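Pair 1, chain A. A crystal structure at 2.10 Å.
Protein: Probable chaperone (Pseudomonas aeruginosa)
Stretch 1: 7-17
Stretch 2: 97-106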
# COMPACT_ATOMS: atom_id res chain seq x y z
N ALA A 7 18.07 9.10 7.93
CA ALA A 7 17.77 8.87 9.34
C ALA A 7 16.91 7.63 9.52
O ALA A 7 17.12 6.87 10.45
CB ALA A 7 17.10 10.08 9.95
N ALA A 8 15.93 7.43 8.64
CA ALA A 8 15.08 6.23 8.69
C ALA A 8 15.89 4.96 8.43
O ALA A 8 15.73 3.95 9.13
CB ALA A 8 13.93 6.34 7.71
N ILE A 9 16.74 5.01 7.41
CA ILE A 9 17.62 3.88 7.12
C ILE A 9 18.48 3.57 8.35
O ILE A 9 18.62 2.41 8.76
CB ILE A 9 18.52 4.16 5.89
CG1 ILE A 9 17.67 4.36 4.62
CG2 ILE A 9 19.53 3.03 5.69
CD1 ILE A 9 16.76 3.19 4.27
N HIS A 10 19.04 4.61 8.97
CA HIS A 10 19.84 4.44 10.19
C HIS A 10 19.07 3.67 11.27
O HIS A 10 19.59 2.72 11.89
CB HIS A 10 20.27 5.81 10.71
CG HIS A 10 21.28 5.75 11.82
ND1 HIS A 10 20.92 5.73 13.15
CD2 HIS A 10 22.63 5.73 11.79
CE1 HIS A 10 22.01 5.70 13.90
NE2 HIS A 10 23.06 5.70 13.10
N GLN A 11 17.82 4.06 11.50
CA GLN A 11 16.99 3.36 12.49
C GLN A 11 16.80 1.90 12.13
O GLN A 11 16.87 1.02 13.00
CB GLN A 11 15.63 4.07 12.63
CG GLN A 11 15.77 5.50 13.16
CD GLN A 11 16.35 5.54 14.57
OE1 GLN A 11 15.93 4.78 15.44
NE2 GLN A 11 17.33 6.43 14.80
N LEU A 12 16.57 1.61 10.84
CA LEU A 12 16.39 0.22 10.43
C LEU A 12 17.64 -0.59 10.70
O LEU A 12 17.56 -1.74 11.13
CB LEU A 12 16.02 0.11 8.94
CG LEU A 12 15.91 -1.30 8.35
CD1 LEU A 12 14.78 -2.12 8.99
CD2 LEU A 12 15.67 -1.20 6.84
N PHE A 13 18.80 0.00 10.45
CA PHE A 13 20.04 -0.74 10.66
C PHE A 13 20.32 -1.02 12.14
O PHE A 13 20.90 -2.06 12.49
CB PHE A 13 21.20 -0.06 9.93
CG PHE A 13 21.29 -0.43 8.47
CD1 PHE A 13 22.43 -1.01 7.94
CD2 PHE A 13 20.19 -0.25 7.63
CE1 PHE A 13 22.50 -1.37 6.60
CE2 PHE A 13 20.24 -0.61 6.28
CZ PHE A 13 21.39 -1.17 5.77
N LEU A 14 19.88 -0.11 13.00
CA LEU A 14 19.91 -0.35 14.45
C LEU A 14 18.98 -1.49 14.80
O LEU A 14 19.34 -2.37 15.58
CB LEU A 14 19.48 0.89 15.22
CG LEU A 14 20.34 2.13 15.10
CD1 LEU A 14 19.78 3.25 16.00
CD2 LEU A 14 21.77 1.79 15.48
N ALA A 15 17.78 -1.47 14.23
CA ALA A 15 16.80 -2.52 14.51
C ALA A 15 17.30 -3.89 14.07
O ALA A 15 17.09 -4.88 14.76
CB ALA A 15 15.48 -2.19 13.85
N LEU A 16 17.97 -3.95 12.92
CA LEU A 16 18.45 -5.23 12.39
C LEU A 16 19.85 -5.58 12.90
O LEU A 16 20.38 -6.64 12.54
CB LEU A 16 18.50 -5.17 10.86
CG LEU A 16 17.16 -4.90 10.18
CD1 LEU A 16 17.41 -4.63 8.69
CD2 LEU A 16 16.25 -6.10 10.38
N ASP A 17 20.43 -4.69 13.69
CA ASP A 17 21.78 -4.85 14.23
C ASP A 17 22.84 -5.00 13.12
O ASP A 17 23.68 -5.90 13.16
CB ASP A 17 21.85 -6.04 15.20
CG ASP A 17 23.06 -5.96 16.13
OD1 ASP A 17 23.44 -4.84 16.54
OD2 ASP A 17 23.65 -7.02 16.45
N ASP A 97 9.23 5.28 12.82
CA ASP A 97 10.23 5.14 13.87
C ASP A 97 10.87 3.75 13.77
O ASP A 97 10.53 2.96 12.88
CB ASP A 97 9.63 5.39 15.25
CG ASP A 97 8.63 4.33 15.67
OD1 ASP A 97 8.39 3.36 14.91
OD2 ASP A 97 8.09 4.44 16.80
N ARG A 98 11.79 3.45 14.69
CA ARG A 98 12.52 2.19 14.65
C ARG A 98 11.64 0.94 14.61
O ARG A 98 11.88 0.03 13.82
CB ARG A 98 13.50 2.09 15.82
CG ARG A 98 14.55 1.01 15.60
CD ARG A 98 15.61 1.05 16.66
NE ARG A 98 16.03 2.42 16.92
CZ ARG A 98 16.68 2.79 18.01
NH1 ARG A 98 17.01 1.88 18.93
NH2 ARG A 98 17.01 4.07 18.18
N ALA A 99 10.63 0.90 15.47
CA ALA A 99 9.73 -0.26 15.50
C ALA A 99 8.98 -0.38 14.18
O ALA A 99 8.85 -1.47 13.60
CB ALA A 99 8.75 -0.12 16.65
N GLN A 100 8.47 0.74 13.70
CA GLN A 100 7.64 0.68 12.51
C GLN A 100 8.43 0.30 11.24
O GLN A 100 7.94 -0.49 10.42
CB GLN A 100 6.85 1.98 12.33
CG GLN A 100 5.84 1.93 11.18
CD GLN A 100 4.75 0.85 11.37
OE1 GLN A 100 4.54 0.32 12.48
NE2 GLN A 100 4.05 0.54 10.28
N ILE A 101 9.65 0.82 11.09
CA ILE A 101 10.43 0.47 9.91
C ILE A 101 10.80 -1.02 9.96
O ILE A 101 10.72 -1.73 8.94
CB ILE A 101 11.63 1.43 9.67
CG1 ILE A 101 12.22 1.24 8.28
CG2 ILE A 101 12.73 1.27 10.73
CD1 ILE A 101 13.27 2.31 7.92
N HIS A 102 11.14 -1.50 11.15
CA HIS A 102 11.39 -2.92 11.37
C HIS A 102 10.14 -3.71 10.96
O HIS A 102 10.22 -4.70 10.24
CB HIS A 102 11.75 -3.16 12.84
CG HIS A 102 12.08 -4.58 13.17
ND1 HIS A 102 11.14 -5.47 13.64
CD2 HIS A 102 13.25 -5.26 13.14
CE1 HIS A 102 11.71 -6.64 13.86
NE2 HIS A 102 13.00 -6.54 13.57
N HIS A 103 8.98 -3.25 11.43
CA HIS A 103 7.72 -3.92 11.10
C HIS A 103 7.45 -3.96 9.59
O HIS A 103 6.98 -4.98 9.07
CB HIS A 103 6.56 -3.23 11.83
CG HIS A 103 5.24 -3.92 11.65
ND1 HIS A 103 4.89 -5.05 12.36
CD2 HIS A 103 4.19 -3.65 10.84
CE1 HIS A 103 3.68 -5.44 12.01
NE2 HIS A 103 3.23 -4.60 11.08
N GLN A 104 7.75 -2.87 8.89
CA GLN A 104 7.54 -2.83 7.44
C GLN A 104 8.32 -3.93 6.73
O GLN A 104 7.78 -4.63 5.87
CB GLN A 104 7.93 -1.48 6.84
CG GLN A 104 7.56 -1.36 5.36
CD GLN A 104 8.00 -0.04 4.73
OE1 GLN A 104 8.42 0.88 5.44
NE2 GLN A 104 7.89 0.06 3.40
N LEU A 105 9.59 -4.08 7.08
CA LEU A 105 10.41 -5.09 6.44
C LEU A 105 9.91 -6.49 6.81
O LEU A 105 9.86 -7.39 5.97
CB LEU A 105 11.89 -4.92 6.82
CG LEU A 105 12.88 -5.95 6.24
CD1 LEU A 105 12.89 -5.90 4.70
CD2 LEU A 105 14.29 -5.70 6.79
N GLU A 106 9.51 -6.66 8.07
CA GLU A 106 9.09 -7.96 8.55
C GLU A 106 7.85 -8.44 7.83
O GLU A 106 7.76 -9.62 7.47
CB GLU A 106 8.82 -7.92 10.06
CG GLU A 106 8.64 -9.29 10.69
CD GLU A 106 9.09 -9.30 12.14
OE1 GLU A 106 8.37 -8.74 13.00
OE2 GLU A 106 10.17 -9.87 12.42
O HOH W 1 13.00 5.41 16.24

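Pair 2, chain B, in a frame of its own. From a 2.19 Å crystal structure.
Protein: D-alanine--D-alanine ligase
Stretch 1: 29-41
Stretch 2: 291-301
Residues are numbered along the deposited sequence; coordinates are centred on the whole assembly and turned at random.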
# COMPACT_ATOMS: atom_id res chain seq x y z
N GLN B 29 -21.38 -16.16 -4.27
CA GLN B 29 -22.65 -16.85 -4.27
C GLN B 29 -23.14 -17.01 -2.87
O GLN B 29 -24.32 -16.76 -2.58
CB GLN B 29 -22.53 -18.24 -4.89
CG GLN B 29 -23.25 -18.40 -6.19
CD GLN B 29 -24.74 -18.35 -5.99
OE1 GLN B 29 -25.42 -17.61 -6.67
NE2 GLN B 29 -25.22 -19.10 -5.04
N ALA B 30 -22.27 -17.45 -1.97
CA ALA B 30 -22.76 -17.67 -0.60
C ALA B 30 -23.19 -16.34 0.06
O ALA B 30 -24.22 -16.27 0.75
CB ALA B 30 -21.75 -18.40 0.25
N VAL B 31 -22.42 -15.28 -0.20
CA VAL B 31 -22.76 -13.97 0.37
C VAL B 31 -24.03 -13.41 -0.25
O VAL B 31 -24.87 -12.84 0.44
CB VAL B 31 -21.61 -12.98 0.24
CG1 VAL B 31 -22.06 -11.59 0.69
CG2 VAL B 31 -20.46 -13.47 1.08
N LEU B 32 -24.18 -13.59 -1.55
CA LEU B 32 -25.39 -13.13 -2.23
C LEU B 32 -26.64 -13.76 -1.67
O LEU B 32 -27.58 -13.06 -1.29
CB LEU B 32 -25.29 -13.38 -3.73
CG LEU B 32 -26.39 -12.81 -4.61
CD1 LEU B 32 -26.40 -11.30 -4.54
CD2 LEU B 32 -26.16 -13.26 -6.03
N ASP B 33 -26.65 -15.09 -1.59
CA ASP B 33 -27.79 -15.82 -1.03
C ASP B 33 -28.12 -15.40 0.39
O ASP B 33 -29.28 -15.39 0.78
CB ASP B 33 -27.57 -17.35 -1.05
CG ASP B 33 -27.69 -17.96 -2.45
OD1 ASP B 33 -28.49 -17.46 -3.29
OD2 ASP B 33 -26.99 -18.98 -2.71
N ALA B 34 -27.10 -15.09 1.17
CA ALA B 34 -27.30 -14.73 2.56
C ALA B 34 -27.91 -13.33 2.68
O ALA B 34 -28.83 -13.09 3.48
CB ALA B 34 -25.98 -14.82 3.33
N LEU B 35 -27.38 -12.39 1.90
CA LEU B 35 -27.91 -11.03 1.93
C LEU B 35 -29.35 -11.05 1.46
O LEU B 35 -30.20 -10.52 2.15
CB LEU B 35 -27.05 -10.07 1.11
CG LEU B 35 -25.63 -9.87 1.66
CD1 LEU B 35 -24.79 -9.02 0.70
CD2 LEU B 35 -25.61 -9.31 3.09
N LEU B 36 -29.63 -11.76 0.36
CA LEU B 36 -31.03 -11.87 -0.15
C LEU B 36 -32.00 -12.50 0.85
O LEU B 36 -33.12 -12.00 1.06
CB LEU B 36 -31.05 -12.67 -1.44
CG LEU B 36 -30.42 -11.98 -2.65
CD1 LEU B 36 -30.15 -12.95 -3.78
CD2 LEU B 36 -31.33 -10.87 -3.16
N ARG B 37 -31.60 -13.58 1.52
CA ARG B 37 -32.46 -14.14 2.60
C ARG B 37 -32.80 -13.08 3.63
O ARG B 37 -33.87 -13.12 4.21
CB ARG B 37 -31.75 -15.23 3.37
CG ARG B 37 -31.81 -16.61 2.76
CD ARG B 37 -30.78 -17.44 3.51
NE ARG B 37 -30.22 -18.41 2.60
CZ ARG B 37 -28.96 -18.79 2.56
NH1 ARG B 37 -28.05 -18.30 3.41
NH2 ARG B 37 -28.62 -19.72 1.65
N SER B 38 -31.84 -12.18 3.89
CA SER B 38 -31.98 -11.12 4.89
C SER B 38 -32.74 -9.88 4.38
O SER B 38 -32.80 -8.86 5.07
CB SER B 38 -30.61 -10.71 5.42
OG SER B 38 -29.83 -11.83 5.78
N GLY B 39 -33.28 -9.95 3.17
CA GLY B 39 -34.04 -8.84 2.59
C GLY B 39 -33.23 -7.68 2.07
O GLY B 39 -33.82 -6.63 1.76
N VAL B 40 -31.90 -7.83 1.93
CA VAL B 40 -31.11 -6.77 1.29
C VAL B 40 -31.14 -6.93 -0.23
O VAL B 40 -31.25 -8.03 -0.72
CB VAL B 40 -29.68 -6.53 1.85
CG1 VAL B 40 -29.40 -7.25 3.16
CG2 VAL B 40 -28.62 -6.79 0.81
N GLN B 41 -31.12 -5.82 -0.96
CA GLN B 41 -31.22 -5.83 -2.43
C GLN B 41 -29.83 -6.05 -2.96
O GLN B 41 -29.20 -5.10 -3.38
CB GLN B 41 -31.70 -4.50 -3.03
CG GLN B 41 -33.14 -4.09 -2.82
CD GLN B 41 -33.37 -2.69 -3.38
OE1 GLN B 41 -33.19 -2.45 -4.58
NE2 GLN B 41 -33.70 -1.75 -2.49
N SER B 291 -25.14 -16.46 12.90
CA SER B 291 -25.39 -17.35 11.76
C SER B 291 -24.55 -16.76 10.65
O SER B 291 -24.06 -15.64 10.78
CB SER B 291 -26.86 -17.34 11.34
OG SER B 291 -27.23 -16.12 10.70
N PHE B 292 -24.39 -17.50 9.57
CA PHE B 292 -23.71 -16.98 8.38
C PHE B 292 -24.41 -15.76 7.80
O PHE B 292 -23.74 -14.83 7.34
CB PHE B 292 -23.61 -18.06 7.32
CG PHE B 292 -22.90 -17.62 6.08
CD1 PHE B 292 -21.52 -17.72 5.99
CD2 PHE B 292 -23.63 -17.15 4.98
CE1 PHE B 292 -20.86 -17.38 4.81
CE2 PHE B 292 -22.97 -16.76 3.80
CZ PHE B 292 -21.59 -16.88 3.72
N ASP B 293 -25.74 -15.75 7.83
CA ASP B 293 -26.51 -14.60 7.29
C ASP B 293 -26.34 -13.36 8.18
O ASP B 293 -26.26 -12.25 7.69
CB ASP B 293 -27.99 -14.92 7.11
CG ASP B 293 -28.24 -16.10 6.20
OD1 ASP B 293 -27.28 -16.76 5.75
OD2 ASP B 293 -29.43 -16.41 5.97
N GLU B 294 -26.28 -13.58 9.49
CA GLU B 294 -26.09 -12.49 10.42
C GLU B 294 -24.69 -11.94 10.25
O GLU B 294 -24.48 -10.73 10.19
CB GLU B 294 -26.34 -12.93 11.88
CG GLU B 294 -27.81 -13.10 12.24
CD GLU B 294 -28.06 -13.98 13.47
OE1 GLU B 294 -27.24 -14.86 13.83
OE2 GLU B 294 -29.12 -13.80 14.09
N LEU B 295 -23.72 -12.83 10.12
CA LEU B 295 -22.34 -12.43 9.83
C LEU B 295 -22.29 -11.51 8.59
O LEU B 295 -21.61 -10.47 8.62
CB LEU B 295 -21.46 -13.67 9.65
CG LEU B 295 -20.10 -13.50 9.02
CD1 LEU B 295 -19.29 -12.54 9.88
CD2 LEU B 295 -19.40 -14.84 8.87
N CYS B 296 -23.02 -11.86 7.53
CA CYS B 296 -22.99 -11.08 6.30
C CYS B 296 -23.62 -9.72 6.52
O CYS B 296 -23.07 -8.73 6.12
CB CYS B 296 -23.64 -11.82 5.15
SG CYS B 296 -22.70 -13.27 4.59
N VAL B 297 -24.74 -9.64 7.19
CA VAL B 297 -25.28 -8.32 7.52
C VAL B 297 -24.28 -7.46 8.36
O VAL B 297 -24.11 -6.26 8.13
CB VAL B 297 -26.66 -8.46 8.19
CG1 VAL B 297 -27.12 -7.16 8.84
CG2 VAL B 297 -27.68 -8.91 7.15
N ALA B 298 -23.60 -8.09 9.30
CA ALA B 298 -22.70 -7.37 10.18
C ALA B 298 -21.46 -6.84 9.43
O ALA B 298 -20.99 -5.72 9.68
CB ALA B 298 -22.30 -8.25 11.36
N ILE B 299 -20.92 -7.64 8.51
CA ILE B 299 -19.88 -7.15 7.62
C ILE B 299 -20.42 -5.93 6.84
O ILE B 299 -19.79 -4.88 6.81
CB ILE B 299 -19.35 -8.28 6.70
CG1 ILE B 299 -18.57 -9.30 7.53
CG2 ILE B 299 -18.46 -7.74 5.58
CD1 ILE B 299 -18.37 -10.67 6.86
N LEU B 300 -21.59 -6.04 6.26
CA LEU B 300 -22.12 -4.95 5.44
C LEU B 300 -22.42 -3.68 6.28
O LEU B 300 -22.43 -2.58 5.75
CB LEU B 300 -23.41 -5.42 4.74
CG LEU B 300 -24.00 -4.50 3.68
CD1 LEU B 300 -22.97 -4.20 2.61
CD2 LEU B 300 -25.20 -5.17 3.06
N GLU B 301 -22.69 -3.85 7.56
CA GLU B 301 -23.00 -2.72 8.45
C GLU B 301 -21.84 -1.75 8.60
O GLU B 301 -22.08 -0.59 8.82
CB GLU B 301 -23.47 -3.22 9.81
CG GLU B 301 -24.96 -3.51 9.84
CD GLU B 301 -25.40 -4.19 11.12
OE1 GLU B 301 -24.49 -4.53 11.90
OE2 GLU B 301 -26.63 -4.36 11.32

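Pair 1 and pair 2 each pack two helices steeply across one another. The helix axes approach to 8.5 Å in pair 1 and 8.6 Å in pair 2. The signed crossing angles are -76° and -90°. Fourteen central residues superpose with an RMSD of 0.7 Å.

The tightest backbone approach falls at matched positions. In pair 1 the CA atoms of Gln A11 and Arg A98 are 5.1 Å apart. In pair 2 the CA atoms of Ala B34 and Asp B293 are 4.8 Å apart.

The apolar part is the most alike. Leu A12 matches Leu B35, and their side-chain centres fall 0.4 Å apart, although the rotamers differ (t, p against m, t). Each leucine packs on the second helix at two matched positions. Leu A12 CB lies 3.7 Å from Ile A101 CD1, and Leu A12 CD1 lies 4.2 Å from Leu A105 CD2. Leu B35 CD2 lies 3.8 Å from Cys B296 CB and 4.2 Å from Leu B300 CD2.

Ile A101 and Cys B296 both point toward the first helix. The longer isoleucine reaches the backbone, with CD1 3.2 Å from Ala A8 O. Cys B296 SG instead rests 3.8 Å from Ala B34 CB. In pair 2 the ring of Phe B292 also fills space here. Its edge meets Ala B34, with CE2 3.6 Å from Ala B34 CB. Its match, Asp A97, points away from the first helix and caps its own helix, accepting from Gln A100 N at OD1 (2.9 Å). In pair 2 the cap is Ser B291, whose OG accepts from Glu B294 N at 3.0 Å.

The polar link differs most. In pair 1 the arginine is on the second helix. Arg A98 NE and NH2 donate to Gln A11 OE1 at 2.8 and 3.0 Å. Leu A14 CD1 covers one face of the guanidinium, 3.6 Å from Arg A98 NH2. In pair 2 the arginine is on the first helix: Arg B37, which matches Leu A14, forms a salt bridge with Asp B293, the match of Arg A98. Arg B37 NH1 is 2.9 Å from Asp B293 OD1. Ala B34, at the glutamine position, offers only a methyl group.

Ala A15 and Ser B38 are both small and point toward the second helix. Ala A15 CB is 3.9 Å from His A102 CD2; Ser B38 CB is 3.8 Å from Val B297 CG2.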